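Local atomic coordinates of glycoside hydrolase family 16 protein (Akkermansia muciniphila, PDB entry 6T2N), a protein that probably cleaves internal beta-galactosidic bonds in mucin O-glycans, as an endo-acting O-glycanase of a gut bacterium. Residues G159-N170 / T265-G276. Sequence-based numbering, arbitrary orientation.
Sequences GIWPAIWLLGKN and TPFYLILNSAVG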
ATOM      1  N   GLY A 159       5.638 -15.563  -7.761  1.00 65.04           N
ATOM      2  CA  GLY A 159       5.931 -15.218  -6.355  1.00 64.94           C
ATOM      3  C   GLY A 159       5.919 -13.721  -6.112  1.00 62.80           C
ATOM      4  O   GLY A 159       5.939 -13.319  -4.925  1.00 65.15           O
ATOM      5  N   ILE A 160       5.889 -12.919  -7.183  1.00 61.36           N
ATOM      6  CA  ILE A 160       5.822 -11.439  -7.054  1.00 59.89           C
ATOM      7  C   ILE A 160       4.487 -11.040  -6.405  1.00 59.81           C
ATOM      8  O   ILE A 160       3.430 -11.646  -6.706  1.00 63.57           O
ATOM      9  CB  ILE A 160       6.068 -10.742  -8.410  1.00 60.14           C
ATOM     10  CG1 ILE A 160       6.562  -9.324  -8.163  1.00 59.99           C
ATOM     11  CG2 ILE A 160       4.872 -10.784  -9.338  1.00 60.09           C
ATOM     12  CD1 ILE A 160       7.847  -9.309  -7.367  1.00 60.86           C
ATOM     13  N   TRP A 161       4.544 -10.018  -5.558  1.00 59.28           N
ATOM     14  CA  TRP A 161       3.395  -9.483  -4.799  1.00 58.58           C
ATOM     15  C   TRP A 161       3.496  -7.964  -4.788  1.00 54.94           C
ATOM     16  O   TRP A 161       4.014  -7.344  -3.862  1.00 53.93           O
ATOM     17  CB  TRP A 161       3.381 -10.103  -3.408  1.00 63.53           C
ATOM     18  CG  TRP A 161       2.167  -9.864  -2.571  1.00 65.23           C
ATOM     19  CD1 TRP A 161       1.190  -8.926  -2.706  1.00 68.48           C
ATOM     20  CD2 TRP A 161       1.900 -10.554  -1.358  1.00 74.73           C
ATOM     21  NE1 TRP A 161       0.315  -9.002  -1.671  1.00 70.15           N
ATOM     22  CE2 TRP A 161       0.716 -10.006  -0.835  1.00 77.08           C
ATOM     23  CE3 TRP A 161       2.539 -11.609  -0.686  1.00 81.57           C
ATOM     24  CZ2 TRP A 161       0.169 -10.483   0.360  1.00 83.18           C
ATOM     25  CZ3 TRP A 161       1.987 -12.093   0.483  1.00 84.70           C
ATOM     26  CH2 TRP A 161       0.822 -11.519   1.006  1.00 84.95           C
ATOM     27  N   PRO A 162       2.999  -7.321  -5.853  1.00 51.80           N
ATOM     28  CA  PRO A 162       2.942  -5.876  -5.885  1.00 52.69           C
ATOM     29  C   PRO A 162       1.730  -5.477  -5.050  1.00 52.96           C
ATOM     30  O   PRO A 162       0.731  -6.197  -5.054  1.00 56.35           O
ATOM     31  CB  PRO A 162       2.778  -5.529  -7.376  1.00 54.75           C
ATOM     32  CG  PRO A 162       2.269  -6.822  -8.051  1.00 54.27           C
ATOM     33  CD  PRO A 162       2.484  -7.956  -7.071  1.00 53.45           C
ATOM     34  N   ALA A 163       1.838  -4.326  -4.403  1.00 53.21           N
ATOM     35  CA  ALA A 163       0.803  -3.800  -3.501  1.00 53.66           C
ATOM     36  C   ALA A 163       0.870  -2.278  -3.491  1.00 57.13           C
ATOM     37  O   ALA A 163       1.978  -1.741  -3.427  1.00 62.75           O
ATOM     38  CB  ALA A 163       1.002  -4.361  -2.135  1.00 50.91           C
ATOM     39  N   ILE A 164      -0.297  -1.645  -3.581  1.00 56.65           N
ATOM     40  CA  ILE A 164      -0.562  -0.237  -3.186  1.00 55.17           C
ATOM     41  C   ILE A 164      -1.455  -0.297  -1.953  1.00 52.76           C
ATOM     42  O   ILE A 164      -2.555  -0.814  -2.067  1.00 50.10           O
ATOM     43  CB  ILE A 164      -1.236   0.473  -4.360  1.00 55.47           C
ATOM     44  CG1 ILE A 164      -0.335   0.381  -5.586  1.00 56.09           C
ATOM     45  CG2 ILE A 164      -1.655   1.897  -4.034  1.00 54.77           C
ATOM     46  CD1 ILE A 164      -1.105   0.532  -6.873  1.00 60.15           C
ATOM     47  N   TRP A 165      -0.995   0.217  -0.818  1.00 53.68           N
ATOM     48  CA  TRP A 165      -1.794   0.108   0.416  1.00 54.06           C
ATOM     49  C   TRP A 165      -1.403   1.140   1.480  1.00 56.32           C
ATOM     50  O   TRP A 165      -0.342   1.734   1.394  1.00 62.45           O
ATOM     51  CB  TRP A 165      -1.717  -1.327   0.882  1.00 50.70           C
ATOM     52  CG  TRP A 165      -0.338  -1.748   1.207  1.00 52.34           C
ATOM     53  CD1 TRP A 165       0.698  -1.862   0.342  1.00 54.67           C
ATOM     54  CD2 TRP A 165       0.164  -2.138   2.492  1.00 53.53           C
ATOM     55  NE1 TRP A 165       1.809  -2.264   1.014  1.00 51.72           N
ATOM     56  CE2 TRP A 165       1.513  -2.454   2.327  1.00 50.18           C
ATOM     57  CE3 TRP A 165      -0.386  -2.235   3.770  1.00 54.91           C
ATOM     58  CZ2 TRP A 165       2.319  -2.861   3.376  1.00 49.72           C
ATOM     59  CZ3 TRP A 165       0.410  -2.653   4.804  1.00 53.13           C
ATOM     60  CH2 TRP A 165       1.747  -2.965   4.605  1.00 50.70           C
ATOM     61  N   LEU A 166      -2.352   1.411   2.374  1.00 58.84           N
ATOM     62  CA  LEU A 166      -2.292   2.428   3.458  1.00 57.45           C
ATOM     63  C   LEU A 166      -2.657   1.775   4.804  1.00 55.59           C
ATOM     64  O   LEU A 166      -3.513   0.897   4.827  1.00 51.06           O
ATOM     65  CB  LEU A 166      -3.282   3.547   3.138  1.00 56.05           C
ATOM     66  CG  LEU A 166      -3.147   4.173   1.750  1.00 55.04           C
ATOM     67  CD1 LEU A 166      -4.091   3.548   0.718  1.00 51.90           C
ATOM     68  CD2 LEU A 166      -3.368   5.669   1.825  1.00 54.96           C
ATOM     69  N   LEU A 167      -1.947   2.189   5.852  1.00 57.18           N
ATOM     70  CA  LEU A 167      -2.089   1.805   7.279  1.00 55.86           C
ATOM     71  C   LEU A 167      -2.443   3.073   8.058  1.00 58.01           C
ATOM     72  O   LEU A 167      -1.800   4.121   7.772  1.00 59.50           O
ATOM     73  CB  LEU A 167      -0.756   1.272   7.813  1.00 56.08           C
ATOM     74  CG  LEU A 167      -0.365  -0.150   7.415  1.00 55.46           C
ATOM     75  CD1 LEU A 167       1.131  -0.412   7.660  1.00 53.85           C
ATOM     76  CD2 LEU A 167      -1.230  -1.168   8.139  1.00 54.99           C
ATOM     77  N   GLY A 168      -3.398   2.967   9.009  1.00 57.88           N
ATOM     78  CA  GLY A 168      -3.953   4.077   9.838  1.00 57.03           C
ATOM     79  C   GLY A 168      -3.024   4.317  11.076  1.00 62.26           C
ATOM     80  O   GLY A 168      -2.489   3.350  11.729  1.00 62.56           O
ATOM     81  N   LYS A 169      -2.701   5.615  11.271  1.00 66.85           N
ATOM     82  CA  LYS A 169      -1.806   6.034  12.387  1.00 71.63           C
ATOM     83  C   LYS A 169      -2.755   6.648  13.397  1.00 71.19           C
ATOM     84  O   LYS A 169      -3.444   7.610  13.040  1.00 72.58           O
ATOM     85  CB  LYS A 169      -0.649   6.962  11.974  1.00 78.05           C
ATOM     86  CG  LYS A 169       0.386   7.225  13.079  1.00 86.42           C
ATOM     87  CD  LYS A 169       1.294   8.415  12.816  1.00 91.46           C
ATOM     88  CE  LYS A 169       2.019   8.262  11.491  1.00 94.07           C
ATOM     89  NZ  LYS A 169       1.954   9.493  10.671  1.00 95.85           N
ATOM     90  N   ASN A 170      -2.793   6.043  14.582  1.00 71.73           N
ATOM     91  CA  ASN A 170      -3.793   6.256  15.659  1.00 70.31           C
ATOM     92  C   ASN A 170      -3.351   5.408  16.858  1.00 69.96           C
ATOM     93  O   ASN A 170      -2.340   4.745  16.784  1.00 68.04           O
ATOM     94  CB  ASN A 170      -5.266   6.045  15.185  1.00 70.43           C
ATOM     95  CG  ASN A 170      -5.468   4.541  14.594  1.00 71.80           C
ATOM     96  OD1 ASN A 170      -4.966   3.562  15.180  1.00 72.32           O
ATOM     97  ND2 ASN A 170      -6.130   4.382  13.470  1.00 66.52           N
ATOM     98  N   THR A 265      -9.265   8.295  10.885  1.00 66.89           N
ATOM     99  CA  THR A 265      -7.945   8.748  11.358  1.00 68.23           C
ATOM    100  C   THR A 265      -7.100   8.853  10.109  1.00 67.18           C
ATOM    101  O   THR A 265      -7.517   8.361   9.062  1.00 66.79           O
ATOM    102  CB  THR A 265      -7.402   7.820  12.454  1.00 68.81           C
ATOM    103  OG1 THR A 265      -7.084   6.499  11.989  1.00 62.80           O
ATOM    104  CG2 THR A 265      -8.416   7.731  13.573  1.00 72.05           C
ATOM    105  N   PRO A 266      -5.936   9.534  10.170  1.00 68.39           N
ATOM    106  CA  PRO A 266      -5.035   9.584   9.017  1.00 65.02           C
ATOM    107  C   PRO A 266      -4.343   8.238   8.755  1.00 60.77           C
ATOM    108  O   PRO A 266      -4.074   7.410   9.675  1.00 55.64           O
ATOM    109  CB  PRO A 266      -4.068  10.707   9.383  1.00 66.50           C
ATOM    110  CG  PRO A 266      -4.052  10.709  10.888  1.00 68.69           C
ATOM    111  CD  PRO A 266      -5.449  10.321  11.314  1.00 68.86           C
ATOM    112  N   PHE A 267      -4.090   8.032   7.472  1.00 60.98           N
ATOM    113  CA  PHE A 267      -3.503   6.787   6.903  1.00 62.00           C
ATOM    114  C   PHE A 267      -2.223   7.115   6.117  1.00 60.51           C
ATOM    115  O   PHE A 267      -2.237   8.112   5.351  1.00 62.03           O
ATOM    116  CB  PHE A 267      -4.589   6.123   6.052  1.00 60.94           C
ATOM    117  CG  PHE A 267      -5.407   5.091   6.769  1.00 57.97           C
ATOM    118  CD1 PHE A 267      -6.390   5.467   7.641  1.00 63.10           C
ATOM    119  CD2 PHE A 267      -5.178   3.749   6.573  1.00 57.94           C
ATOM    120  CE1 PHE A 267      -7.151   4.515   8.304  1.00 66.39           C
ATOM    121  CE2 PHE A 267      -5.931   2.793   7.224  1.00 61.23           C
ATOM    122  CZ  PHE A 267      -6.920   3.180   8.097  1.00 65.07           C
ATOM    123  N   TYR A 268      -1.146   6.334   6.262  1.00 61.54           N
ATOM    124  CA  TYR A 268       0.082   6.566   5.431  1.00 62.79           C
ATOM    125  C   TYR A 268       0.180   5.506   4.343  1.00 59.31           C
ATOM    126  O   TYR A 268      -0.474   4.460   4.432  1.00 60.06           O
ATOM    127  CB  TYR A 268       1.370   6.709   6.236  1.00 62.14           C
ATOM    128  CG  TYR A 268       1.702   5.481   7.015  1.00 62.91           C
ATOM    129  CD1 TYR A 268       2.368   4.447   6.397  1.00 63.95           C
ATOM    130  CD2 TYR A 268       1.304   5.332   8.341  1.00 68.17           C
ATOM    131  CE1 TYR A 268       2.684   3.293   7.092  1.00 68.97           C
ATOM    132  CE2 TYR A 268       1.578   4.167   9.049  1.00 67.59           C
ATOM    133  CZ  TYR A 268       2.274   3.143   8.414  1.00 68.90           C
ATOM    134  OH  TYR A 268       2.598   1.966   9.030  1.00 66.18           O
ATOM    135  N   LEU A 269       0.881   5.875   3.273  1.00 59.99           N
ATOM    136  CA  LEU A 269       0.872   5.132   1.989  1.00 58.39           C
ATOM    137  C   LEU A 269       2.155   4.322   1.825  1.00 59.58           C
ATOM    138  O   LEU A 269       3.249   4.803   2.202  1.00 60.62           O
ATOM    139  CB  LEU A 269       0.712   6.082   0.810  1.00 56.08           C
ATOM    140  CG  LEU A 269       0.804   5.399  -0.557  1.00 56.41           C
ATOM    141  CD1 LEU A 269      -0.257   4.325  -0.736  1.00 52.90           C
ATOM    142  CD2 LEU A 269       0.725   6.417  -1.705  1.00 59.94           C
ATOM    143  N   ILE A 270       1.988   3.118   1.280  1.00 61.78           N
ATOM    144  CA  ILE A 270       3.089   2.179   0.944  1.00 59.03           C
ATOM    145  C   ILE A 270       2.936   1.701  -0.485  1.00 56.66           C
ATOM    146  O   ILE A 270       1.811   1.223  -0.815  1.00 51.05           O
ATOM    147  CB  ILE A 270       3.073   0.965   1.852  1.00 56.33           C
ATOM    148  CG1 ILE A 270       3.262   1.368   3.302  1.00 57.87           C
ATOM    149  CG2 ILE A 270       4.145   0.029   1.381  1.00 59.72           C
ATOM    150  CD1 ILE A 270       3.471   0.169   4.200  1.00 60.04           C
ATOM    151  N   LEU A 271       4.053   1.766  -1.224  1.00 56.42           N
ATOM    152  CA  LEU A 271       4.233   1.172  -2.575  1.00 54.74           C
ATOM    153  C   LEU A 271       5.362   0.147  -2.470  1.00 54.41           C
ATOM    154  O   LEU A 271       6.441   0.518  -2.031  1.00 60.47           O
ATOM    155  CB  LEU A 271       4.558   2.306  -3.541  1.00 55.06           C
ATOM    156  CG  LEU A 271       3.622   3.513  -3.476  1.00 56.81           C
ATOM    157  CD1 LEU A 271       4.059   4.577  -4.449  1.00 60.99           C
ATOM    158  CD2 LEU A 271       2.214   3.122  -3.813  1.00 55.44           C
ATOM    159  N   ASN A 272       5.116  -1.113  -2.784  1.00 51.20           N
ATOM    160  CA  ASN A 272       6.118  -2.173  -2.534  1.00 52.84           C
ATOM    161  C   ASN A 272       5.857  -3.375  -3.468  1.00 56.89           C
ATOM    162  O   ASN A 272       4.705  -3.527  -3.977  1.00 59.69           O
ATOM    163  CB  ASN A 272       6.149  -2.543  -1.052  1.00 53.22           C
ATOM    164  CG  ASN A 272       4.984  -3.441  -0.710  1.00 53.88           C
ATOM    165  OD1 ASN A 272       3.879  -2.970  -0.546  1.00 56.06           O
ATOM    166  ND2 ASN A 272       5.165  -4.744  -0.769  1.00 57.60           N
ATOM    167  N   SER A 273       6.915  -4.148  -3.760  1.00 56.60           N
ATOM    168  CA  SER A 273       6.841  -5.529  -4.279  1.00 55.04           C
ATOM    169  C   SER A 273       7.445  -6.447  -3.224  1.00 55.12           C
ATOM    170  O   SER A 273       8.664  -6.354  -2.955  1.00 57.27           O
ATOM    171  CB  SER A 273       7.532  -5.680  -5.572  1.00 57.49           C
ATOM    172  OG  SER A 273       6.861  -4.963  -6.586  1.00 61.29           O
ATOM    173  N   ALA A 274       6.617  -7.293  -2.635  1.00 51.46           N
ATOM    174  CA  ALA A 274       7.100  -8.423  -1.833  1.00 54.50           C
ATOM    175  C   ALA A 274       7.322  -9.622  -2.752  1.00 55.42           C
ATOM    176  O   ALA A 274       7.028  -9.505  -3.942  1.00 59.80           O
ATOM    177  CB  ALA A 274       6.134  -8.754  -0.743  1.00 54.64           C
ATOM    178  N   VAL A 275       7.888 -10.689  -2.191  1.00 52.15           N
ATOM    179  CA  VAL A 275       8.163 -11.979  -2.863  1.00 51.65           C
ATOM    180  C   VAL A 275       7.641 -13.032  -1.890  1.00 52.10           C
ATOM    181  O   VAL A 275       7.823 -12.851  -0.658  1.00 53.17           O
ATOM    182  CB  VAL A 275       9.661 -12.132  -3.205  1.00 50.80           C
ATOM    183  CG1 VAL A 275       9.938 -13.388  -3.986  1.00 52.06           C
ATOM    184  CG2 VAL A 275      10.170 -10.958  -3.995  1.00 50.23           C
ATOM    185  N   GLY A 276       6.950 -14.042  -2.404  1.00 53.93           N
ATOM    186  CA  GLY A 276       6.381 -15.108  -1.566  1.00 57.98           C
ATOM    187  C   GLY A 276       5.409 -14.514  -0.571  1.00 61.87           C
ATOM    188  O   GLY A 276       4.736 -13.557  -0.903  1.00 69.42           O
TER
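Strands 160-168 and 267-275 run antiparallel, their axes approaching to 4.3 Å at 150°, in register from I160–V275 to G168–F267. W161, A163, W165 and L167 form the hydrogen-bonded pairs with A274, N272, I270 and Y268; beyond them, K169 N reaches P266 O at 2.8 Å. The two strands are neighbours in one sheet of the beta-sandwich (jelly roll) of glycoside hydrolase family 16. I160, P162, L269 and S273 pack against strand 292-302 of the other sheet, whereas W161, W165, L167 and Y268 lie on the opposite face, which in this family lines the substrate cleft. There the indole N-H of W165 (NE1) bonds N272 OD1 (2.7 Å), nearly in the indole plane, with the amide turned 75° from the ring. I270 CD1 lies over the six-membered ring, 3.8 Å from its centroid. With CG between the backbone N and the carbonyl carbon (chi1 62°), Y268 lies alongside L167, whose CB sits off-centre over the phenol ring. On the core-facing side, the F267 ring covers G168, with CA above its centre. Just beyond the strands, N170 ND2 gives T265 OG1 a nearly straight bond of 2.8 Å in the amide plane, and also binds N177 O.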